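Local coordinates for SusD superfamily protein (Bacteroides thetaiotaomicron, PDB 3MCX) that is of unknown function but belongs to the SusD family, so it probably helps bind glycans at the outer membrane, and binds zinc ions in the crystal, at residues Gln250-Glu255 against Thr348-Ile353; Ile110-Ser113 against Glu117-Arg120; Ser69-Tyr74 against Asn81-Leu86. One frame throughout, in Å; residues are numbered along the deposited sequence. Where two conformers were deposited one is given.

Interaction 1: Gln250-Glu255 against Thr348-Ile353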
loop_
_atom_site.group_PDB
_atom_site.type_symbol
_atom_site.label_atom_id
_atom_site.label_comp_id
_atom_site.label_asym_id
_atom_site.label_seq_id
_atom_site.Cartn_x
_atom_site.Cartn_y
_atom_site.Cartn_z
ATOM N N GLN A 250 -8.365 12.987 -9.594
ATOM C CA GLN A 250 -7.780 13.450 -10.846
ATOM C C GLN A 250 -6.543 12.603 -11.162
ATOM O O GLN A 250 -5.723 12.296 -10.279
ATOM C CB GLN A 250 -7.419 14.943 -10.790
ATOM C CG GLN A 250 -8.627 15.847 -10.615
ATOM C CD GLN A 250 -9.630 15.671 -11.731
ATOM O OE1 GLN A 250 -10.715 15.102 -11.542
ATOM N NE2 GLN A 250 -9.264 16.123 -12.912
ATOM N N ASP A 251 -6.414 12.211 -12.427
ATOM C CA ASP A 251 -5.317 11.329 -12.850
ATOM C C ASP A 251 -3.948 12.016 -12.784
ATOM O O ASP A 251 -3.806 13.170 -13.204
ATOM C CB ASP A 251 -5.529 10.890 -14.304
ATOM C CG ASP A 251 -6.646 9.874 -14.485
ATOM O OD1 ASP A 251 -7.329 9.492 -13.517
ATOM O OD2 ASP A 251 -6.805 9.456 -15.641
ATOM N N PHE A 252 -2.939 11.289 -12.323
ATOM C CA PHE A 252 -1.525 11.661 -12.499
ATOM C C PHE A 252 -1.191 13.096 -12.067
ATOM O O PHE A 252 -0.589 13.855 -12.799
ATOM C CB PHE A 252 -1.093 11.404 -13.949
ATOM C CG PHE A 252 -1.422 10.008 -14.424
ATOM C CD1 PHE A 252 -0.869 8.915 -13.818
ATOM C CD2 PHE A 252 -2.305 9.821 -15.462
ATOM C CE1 PHE A 252 -1.191 7.645 -14.236
ATOM C CE2 PHE A 252 -2.607 8.541 -15.898
ATOM C CZ PHE A 252 -2.050 7.476 -15.282
ATOM N N GLN A 253 -1.573 13.416 -10.837
ATOM C CA GLN A 253 -1.298 14.724 -10.248
ATOM C C GLN A 253 0.157 14.753 -9.774
ATOM O O GLN A 253 0.841 13.746 -9.794
ATOM C CB GLN A 253 -2.325 15.019 -9.147
ATOM C CG GLN A 253 -3.754 15.099 -9.711
ATOM C CD GLN A 253 -3.914 16.237 -10.721
ATOM O OE1 GLN A 253 -3.900 17.404 -10.343
ATOM N NE2 GLN A 253 -4.022 15.909 -12.031
ATOM N N SER A 254 0.611 15.933 -9.368
ATOM C CA SER A 254 2.034 16.227 -9.265
ATOM C C SER A 254 2.822 15.428 -8.229
ATOM O O SER A 254 4.044 15.371 -8.335
ATOM C CB SER A 254 2.257 17.728 -9.030
ATOM O OG SER A 254 1.825 18.121 -7.736
ATOM N N GLU A 255 2.162 14.825 -7.250
ATOM C CA GLU A 255 2.886 14.007 -6.299
ATOM C C GLU A 255 2.994 12.556 -6.739
ATOM O O GLU A 255 3.787 11.803 -6.185
ATOM C CB GLU A 255 2.213 14.022 -4.922
ATOM C CG GLU A 255 2.314 15.330 -4.143
ATOM C CD GLU A 255 2.091 15.150 -2.631
ATOM O OE1 GLU A 255 2.109 13.993 -2.107
ATOM O OE2 GLU A 255 1.900 16.197 -1.976
ATOM N N THR A 348 -13.917 4.681 -11.454
ATOM C CA THR A 348 -12.990 5.254 -12.420
ATOM C C THR A 348 -11.696 5.819 -11.836
ATOM O O THR A 348 -10.835 6.270 -12.602
ATOM C CB THR A 348 -13.666 6.383 -13.242
ATOM O OG1 THR A 348 -13.934 7.512 -12.377
ATOM C CG2 THR A 348 -14.936 5.868 -13.935
ATOM N N ASN A 349 -11.572 5.853 -10.515
ATOM C CA ASN A 349 -10.402 6.411 -9.857
ATOM C C ASN A 349 -9.177 5.594 -10.228
ATOM O O ASN A 349 -9.179 4.347 -10.156
ATOM C CB ASN A 349 -10.575 6.442 -8.330
ATOM C CG ASN A 349 -9.931 7.652 -7.675
ATOM O OD1 ASN A 349 -10.640 8.606 -7.336
ATOM N ND2 ASN A 349 -8.587 7.639 -7.515
ATOM N N ASN A 350 -8.100 6.285 -10.571
ATOM C CA ASN A 350 -6.804 5.618 -10.703
ATOM C C ASN A 350 -6.330 5.081 -9.351
ATOM O O ASN A 350 -6.862 5.433 -8.290
ATOM C CB ASN A 350 -5.759 6.568 -11.268
ATOM C CG ASN A 350 -5.810 6.686 -12.770
ATOM O OD1 ASN A 350 -6.701 6.145 -13.450
ATOM N ND2 ASN A 350 -4.873 7.477 -13.313
ATOM N N ILE A 351 -5.318 4.231 -9.386
ATOM C CA ILE A 351 -4.738 3.630 -8.197
ATOM C C ILE A 351 -3.313 4.160 -8.010
ATOM O O ILE A 351 -2.350 3.670 -8.636
ATOM C CB ILE A 351 -4.685 2.085 -8.272
ATOM C CG1 ILE A 351 -6.026 1.478 -8.748
ATOM C CG2 ILE A 351 -4.330 1.567 -6.899
ATOM C CD1 ILE A 351 -5.987 -0.075 -8.776
ATOM N N CYS A 352 -3.155 5.138 -7.122
ATOM C CA CYS A 352 -1.833 5.654 -6.835
ATOM C C CYS A 352 -1.141 4.689 -5.888
ATOM O O CYS A 352 -1.664 4.364 -4.795
ATOM C CB CYS A 352 -1.946 7.035 -6.201
ATOM S SG CYS A 352 -0.319 7.734 -5.821
ATOM N N ILE A 353 -0.017 4.138 -6.348
ATOM C CA ILE A 353 0.750 3.162 -5.596
ATOM C C ILE A 353 1.723 3.824 -4.628
ATOM O O ILE A 353 1.866 3.372 -3.500
ATOM C CB ILE A 353 1.493 2.204 -6.565
ATOM C CG1 ILE A 353 0.540 1.540 -7.552
ATOM C CG2 ILE A 353 2.340 1.147 -5.771
ATOM C CD1 ILE A 353 -0.565 0.697 -6.929
HETATM O O HOH W 1 -8.148 9.122 -11.066
#
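Asp251 and Asn350 lay their flat ends one on the other, and Phe252 closes on the same amide from a second direction. The side chain of Asn350 points at the loop 250-255 and can be followed outward. Asn350 CB is 4.0 Å from Asp251 OD1. Next, Asn350 CG is 3.3 Å from Asp251 OD1. The carboxylate and amide planes are only 16° apart, so this is a stack of two polar groups. At the tip, Asn350 OD1 is 3.4 Å from Asp251 OD1, two acceptors that do not bond. Asn350 ND2 is 3.2 Å from Asp251 OD1, but the angle is too poor for a hydrogen bond. Asn350 ND2 also lies over one face of the Phe252 ring, near the rim, 3.4 Å from Phe252 CZ. That ring is tilted 60° from the amide plane. One N-H of the Asn350 side-chain amide is given to Glu259 OE2. Asp251 has its CG anti to the carbonyl carbon (chi1 -73°), which brings OD1 over the amide. A water donates to Asp251 OD1 at 2.6 Å and accepts from Asn350 N at 2.9 Å. Lys341 makes a salt bridge to the same OD1. Replacing Asp251 by an alanine removes the carboxylate, which would probably leave Lys341 without this partner, set the bridging water loose and uncover one face of the Asn350 amide. Asn350 directly precedes strand 351-355, which pairs antiparallel with strand 256-260. The loop 250-255 lies beside that end, where Ile351 bonds to Leu260.

Interaction 2: Ile110-Ser113 against Glu117-Arg120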
loop_
_atom_site.group_PDB
_atom_site.type_symbol
_atom_site.label_atom_id
_atom_site.label_comp_id
_atom_site.label_asym_id
_atom_site.label_seq_id
_atom_site.Cartn_x
_atom_site.Cartn_y
_atom_site.Cartn_z
ATOM N N ILE A 110 13.140 -12.770 -28.714
ATOM C CA ILE A 110 12.300 -11.644 -29.150
ATOM C C ILE A 110 12.975 -11.035 -30.377
ATOM O O ILE A 110 14.175 -10.713 -30.368
ATOM C CB ILE A 110 12.114 -10.565 -28.089
ATOM C CG1 ILE A 110 11.307 -11.097 -26.898
ATOM C CG2 ILE A 110 11.411 -9.321 -28.684
ATOM C CD1 ILE A 110 11.036 -10.108 -25.905
ATOM N N GLN A 111 12.211 -10.928 -31.463
ATOM C CA GLN A 111 12.739 -10.463 -32.738
ATOM C C GLN A 111 12.844 -8.930 -32.750
ATOM O O GLN A 111 12.088 -8.240 -33.443
ATOM C CB GLN A 111 11.865 -10.991 -33.877
ATOM C CG GLN A 111 11.968 -12.518 -34.047
ATOM N N SER A 112 13.784 -8.408 -31.958
ATOM C CA SER A 112 14.027 -6.967 -31.879
ATOM C C SER A 112 15.498 -6.707 -31.564
ATOM O O SER A 112 16.083 -7.402 -30.743
ATOM C CB SER A 112 13.134 -6.331 -30.804
ATOM O OG SER A 112 13.488 -4.979 -30.568
ATOM N N SER A 113 16.071 -5.695 -32.206
ATOM C CA SER A 113 17.417 -5.224 -31.876
ATOM C C SER A 113 17.405 -4.001 -30.938
ATOM O O SER A 113 18.471 -3.434 -30.664
ATOM C CB SER A 113 18.180 -4.886 -33.165
ATOM O OG SER A 113 17.465 -3.903 -33.905
ATOM N N GLU A 117 14.951 -0.540 -25.273
ATOM C CA GLU A 117 13.546 -0.782 -24.976
ATOM C C GLU A 117 13.353 -2.147 -24.335
ATOM O O GLU A 117 12.574 -2.261 -23.399
ATOM C CB GLU A 117 12.686 -0.641 -26.224
ATOM C CG GLU A 117 12.388 0.824 -26.574
ATOM C CD GLU A 117 11.363 1.413 -25.586
ATOM O OE1 GLU A 117 10.151 1.197 -25.755
ATOM O OE2 GLU A 117 11.754 2.054 -24.614
ATOM N N LEU A 118 14.056 -3.171 -24.836
ATOM C CA LEU A 118 13.987 -4.508 -24.206
ATOM C C LEU A 118 14.419 -4.427 -22.749
ATOM O O LEU A 118 13.806 -5.016 -21.875
ATOM C CB LEU A 118 14.842 -5.532 -24.935
ATOM C CG LEU A 118 14.398 -5.952 -26.365
ATOM C CD1 LEU A 118 15.509 -6.663 -27.145
ATOM C CD2 LEU A 118 13.118 -6.794 -26.260
ATOM N N ASN A 119 15.460 -3.651 -22.488
ATOM C CA ASN A 119 15.946 -3.507 -21.138
ATOM C C ASN A 119 15.002 -2.716 -20.240
ATOM O O ASN A 119 14.857 -2.998 -19.054
ATOM C CB ASN A 119 17.313 -2.858 -21.146
ATOM C CG ASN A 119 18.064 -3.145 -19.903
ATOM O OD1 ASN A 119 18.153 -4.299 -19.493
ATOM N ND2 ASN A 119 18.608 -2.108 -19.279
ATOM N N ARG A 120 14.309 -1.739 -20.822
ATOM C CA ARG A 120 13.318 -0.997 -20.052
ATOM C C ARG A 120 12.156 -1.897 -19.632
ATOM O O ARG A 120 11.733 -1.916 -18.488
ATOM C CB ARG A 120 12.778 0.180 -20.898
ATOM C CG ARG A 120 11.701 0.943 -20.170
ATOM C CD ARG A 120 10.969 1.987 -20.997
ATOM N NE ARG A 120 10.383 1.429 -22.213
ATOM C CZ ARG A 120 9.242 0.740 -22.282
ATOM N NH1 ARG A 120 8.529 0.459 -21.193
ATOM N NH2 ARG A 120 8.833 0.297 -23.481
#
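Leu118 fits its two methyls against Ile110 and Ser112, in the loop that leads into its own helix, 115-140. Glu117 comes first in the helical segment, and its carboxylate turns from the loop toward Arg120. Leu118 follows and points at the loop. Its CG is anti to the carbonyl carbon (chi1 -68°), and the two methyls then part. Leu118 CD2 is 3.9 Å from both Ile110 CG2 and Ile110 CD1. Leu118 CD1 lies 3.7 Å from Ser112 O. The Ile110 and Leu118 side chains run alongside each other, pointing opposite ways. Ser112 OG is 4.3 Å from Leu118 CD1, but its polar partner is Asp114 N. One turn after Glu117, Arg120 grips it side-on. Arg120 NE bonds to Glu117 OE2 and Arg120 NH2 to Glu117 OE1, each at 2.8 Å. Both nitrogens approach from above the carboxylate plane. Arg120 is also held by Glu124 and Gln25. Leu21 of helix 21-36 touches Ser112, Glu117 and Leu118. The loop between helices 81-106 and 115-140, with an inverse gamma turn centred on Gln111, thus packs on the start of the second helix. This is van der Waals packing that depends on shape, and Arg120 takes no part in it.

Interaction 3: Ser69-Tyr74 against Asn81-Leu86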
loop_
_atom_site.group_PDB
_atom_site.type_symbol
_atom_site.label_atom_id
_atom_site.label_comp_id
_atom_site.label_asym_id
_atom_site.label_seq_id
_atom_site.Cartn_x
_atom_site.Cartn_y
_atom_site.Cartn_z
ATOM N N SER A 69 -14.052 -7.147 6.974
ATOM C CA SER A 69 -14.172 -7.505 8.373
ATOM C C SER A 69 -13.229 -8.626 8.849
ATOM O O SER A 69 -12.762 -8.554 9.983
ATOM C CB SER A 69 -15.630 -7.712 8.822
ATOM O OG SER A 69 -16.273 -8.803 8.190
ATOM N N PRO A 70 -12.973 -9.671 8.050
ATOM C CA PRO A 70 -12.055 -10.685 8.570
ATOM C C PRO A 70 -10.639 -10.180 8.799
ATOM O O PRO A 70 -9.946 -10.703 9.681
ATOM C CB PRO A 70 -12.086 -11.758 7.476
ATOM C CG PRO A 70 -13.461 -11.587 6.808
ATOM C CD PRO A 70 -13.600 -10.103 6.777
ATOM N N TYR A 71 -10.179 -9.215 7.997
ATOM C CA TYR A 71 -8.913 -8.535 8.253
ATOM C C TYR A 71 -8.999 -7.662 9.516
ATOM O O TYR A 71 -8.173 -7.756 10.441
ATOM C CB TYR A 71 -8.535 -7.660 7.096
ATOM C CG TYR A 71 -8.182 -8.350 5.796
ATOM C CD1 TYR A 71 -7.505 -9.547 5.737
ATOM C CD2 TYR A 71 -8.437 -7.718 4.604
ATOM C CE1 TYR A 71 -7.127 -10.111 4.504
ATOM C CE2 TYR A 71 -8.064 -8.274 3.358
ATOM C CZ TYR A 71 -7.406 -9.446 3.319
ATOM O OH TYR A 71 -7.078 -9.961 2.098
ATOM N N TYR A 72 -9.982 -6.791 9.527
ATOM C CA TYR A 72 -10.186 -5.835 10.629
ATOM C C TYR A 72 -10.299 -6.520 11.976
ATOM O O TYR A 72 -9.785 -6.007 12.980
ATOM C CB TYR A 72 -11.443 -5.041 10.302
ATOM C CG TYR A 72 -12.007 -4.158 11.396
ATOM C CD1 TYR A 72 -11.336 -3.021 11.835
ATOM C CD2 TYR A 72 -13.218 -4.450 11.963
ATOM C CE1 TYR A 72 -11.891 -2.220 12.819
ATOM C CE2 TYR A 72 -13.789 -3.639 12.924
ATOM C CZ TYR A 72 -13.124 -2.533 13.348
ATOM O OH TYR A 72 -13.705 -1.722 14.307
ATOM N N GLU A 73 -10.997 -7.655 12.026
ATOM C CA GLU A 73 -11.238 -8.424 13.244
ATOM C C GLU A 73 -10.112 -9.418 13.577
ATOM O O GLU A 73 -10.194 -10.113 14.583
ATOM C CB GLU A 73 -12.558 -9.195 13.108
ATOM C CG GLU A 73 -13.751 -8.253 12.984
ATOM C CD GLU A 73 -15.029 -8.928 12.526
ATOM O OE1 GLU A 73 -15.070 -10.155 12.312
ATOM O OE2 GLU A 73 -16.037 -8.170 12.373
ATOM N N TYR A 74 -9.098 -9.519 12.711
ATOM C CA TYR A 74 -7.975 -10.452 12.960
ATOM C C TYR A 74 -8.445 -11.868 13.189
ATOM O O TYR A 74 -7.917 -12.621 14.007
ATOM C CB TYR A 74 -7.098 -9.930 14.115
ATOM C CG TYR A 74 -6.192 -8.773 13.715
ATOM C CD1 TYR A 74 -6.673 -7.479 13.583
ATOM C CD2 TYR A 74 -4.839 -8.983 13.544
ATOM C CE1 TYR A 74 -5.838 -6.445 13.213
ATOM C CE2 TYR A 74 -4.008 -7.964 13.201
ATOM C CZ TYR A 74 -4.498 -6.678 13.042
ATOM O OH TYR A 74 -3.654 -5.646 12.678
ATOM N N ASN A 81 -11.588 -17.513 0.648
ATOM C CA ASN A 81 -11.258 -17.339 -0.750
ATOM C C ASN A 81 -10.999 -15.879 -1.113
ATOM O O ASN A 81 -10.001 -15.549 -1.732
ATOM C CB ASN A 81 -12.352 -17.912 -1.636
ATOM C CG ASN A 81 -11.957 -17.905 -3.095
ATOM O OD1 ASN A 81 -11.047 -18.655 -3.499
ATOM N ND2 ASN A 81 -12.626 -17.072 -3.893
ATOM N N LEU A 82 -11.929 -15.004 -0.734
ATOM C CA LEU A 82 -11.799 -13.605 -1.034
ATOM C C LEU A 82 -10.548 -12.977 -0.451
ATOM O O LEU A 82 -9.892 -12.144 -1.091
ATOM C CB LEU A 82 -13.039 -12.845 -0.575
ATOM C CG LEU A 82 -13.139 -11.390 -1.002
ATOM C CD1 LEU A 82 -13.576 -11.273 -2.460
ATOM C CD2 LEU A 82 -14.111 -10.586 -0.095
ATOM N N ASN A 83 -10.217 -13.366 0.778
ATOM C CA ASN A 83 -9.215 -12.634 1.527
ATOM C C ASN A 83 -7.870 -13.287 1.668
ATOM O O ASN A 83 -6.917 -12.629 2.078
ATOM C CB ASN A 83 -9.799 -12.333 2.898
ATOM C CG ASN A 83 -11.028 -11.445 2.804
ATOM O OD1 ASN A 83 -10.988 -10.453 2.079
ATOM N ND2 ASN A 83 -12.096 -11.782 3.516
ATOM N N ILE A 84 -7.776 -14.559 1.333
ATOM C CA ILE A 84 -6.520 -15.311 1.460
ATOM C C ILE A 84 -6.153 -16.009 0.160
ATOM O O ILE A 84 -5.070 -15.747 -0.387
ATOM C CB ILE A 84 -6.602 -16.308 2.621
ATOM C CG1 ILE A 84 -6.748 -15.598 3.980
ATOM C CG2 ILE A 84 -5.391 -17.264 2.649
ATOM C CD1 ILE A 84 -5.561 -14.709 4.391
ATOM N N VAL A 85 -7.029 -16.849 -0.366
ATOM C CA VAL A 85 -6.689 -17.605 -1.569
ATOM C C VAL A 85 -6.471 -16.664 -2.758
ATOM O O VAL A 85 -5.471 -16.745 -3.460
ATOM C CB VAL A 85 -7.775 -18.637 -1.914
ATOM C CG1 VAL A 85 -7.426 -19.434 -3.168
ATOM C CG2 VAL A 85 -7.972 -19.632 -0.754
ATOM N N LEU A 86 -7.423 -15.763 -3.015
ATOM C CA LEU A 86 -7.295 -14.900 -4.185
ATOM C C LEU A 86 -6.094 -13.938 -4.079
ATOM O O LEU A 86 -5.340 -13.810 -5.050
ATOM C CB LEU A 86 -8.634 -14.158 -4.422
ATOM C CG LEU A 86 -9.705 -14.998 -5.103
ATOM C CD1 LEU A 86 -11.011 -14.210 -5.127
ATOM C CD2 LEU A 86 -9.284 -15.423 -6.537
#
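Tyr71 and Asn83 meet at a slant, with the ring and amide planes 53° apart. The Asn83 side chain stands over one face of the Tyr71 ring, toward the rim. Asn83 CB is 3.8 Å from Tyr71 CZ, and Asn83 OD1 is 3.9 Å from Tyr71 CE2. The ring reaches on past this side chain to the helix backbone. There Tyr71 OH donates to Asn83 O at 2.7 Å. The bond lies in the carbonyl plane on a lone pair, with a C=O...donor angle of 119°. Asn44 of helix 44-51 supplies a second bond to the same hydroxyl, from its ND2. Tyr71 is thus fixed at its tip by two partners. With CG anti to the carbonyl carbon (chi1 -63°), the Asn83 side chain touches both Tyr71 and Pro70. Pro70 crosses it at about a right angle, and Pro70 CG is 3.6 Å from Asn83 ND2. The amide nitrogen gives its hydrogen bond to Lys66 O. Asn83 lies in a wider pi-type turn at 81-85, where Leu86 N bonds back to Asn81 O. Helix 69-72 ends in a Schellman motif at Tyr74. The arrangement is a buried packing of a short helix against the first turns of a long one, in a helix-rich SusD-family protein.

How the interactions relate
Interaction 3 is the buried one. Interactions 1 and 2 are partly buried, and the centre of interaction 2 is about 31 Å from the centre of the chain, the farthest of the three. The chemistry differs with place. Interaction 3 joins two helices by a direct side-chain to backbone hydrogen bond. Interaction 1 brings a loop to the start of a strand through a polar stack and a shared water. Interaction 2 packs a loop on its following helix by apolar groups. Interactions 2 and 3 belong to consecutive helices, 115-140 and 81-106, yet their centres are about 40 Å apart. None of the three touches another, and all lie away from the zinc sites.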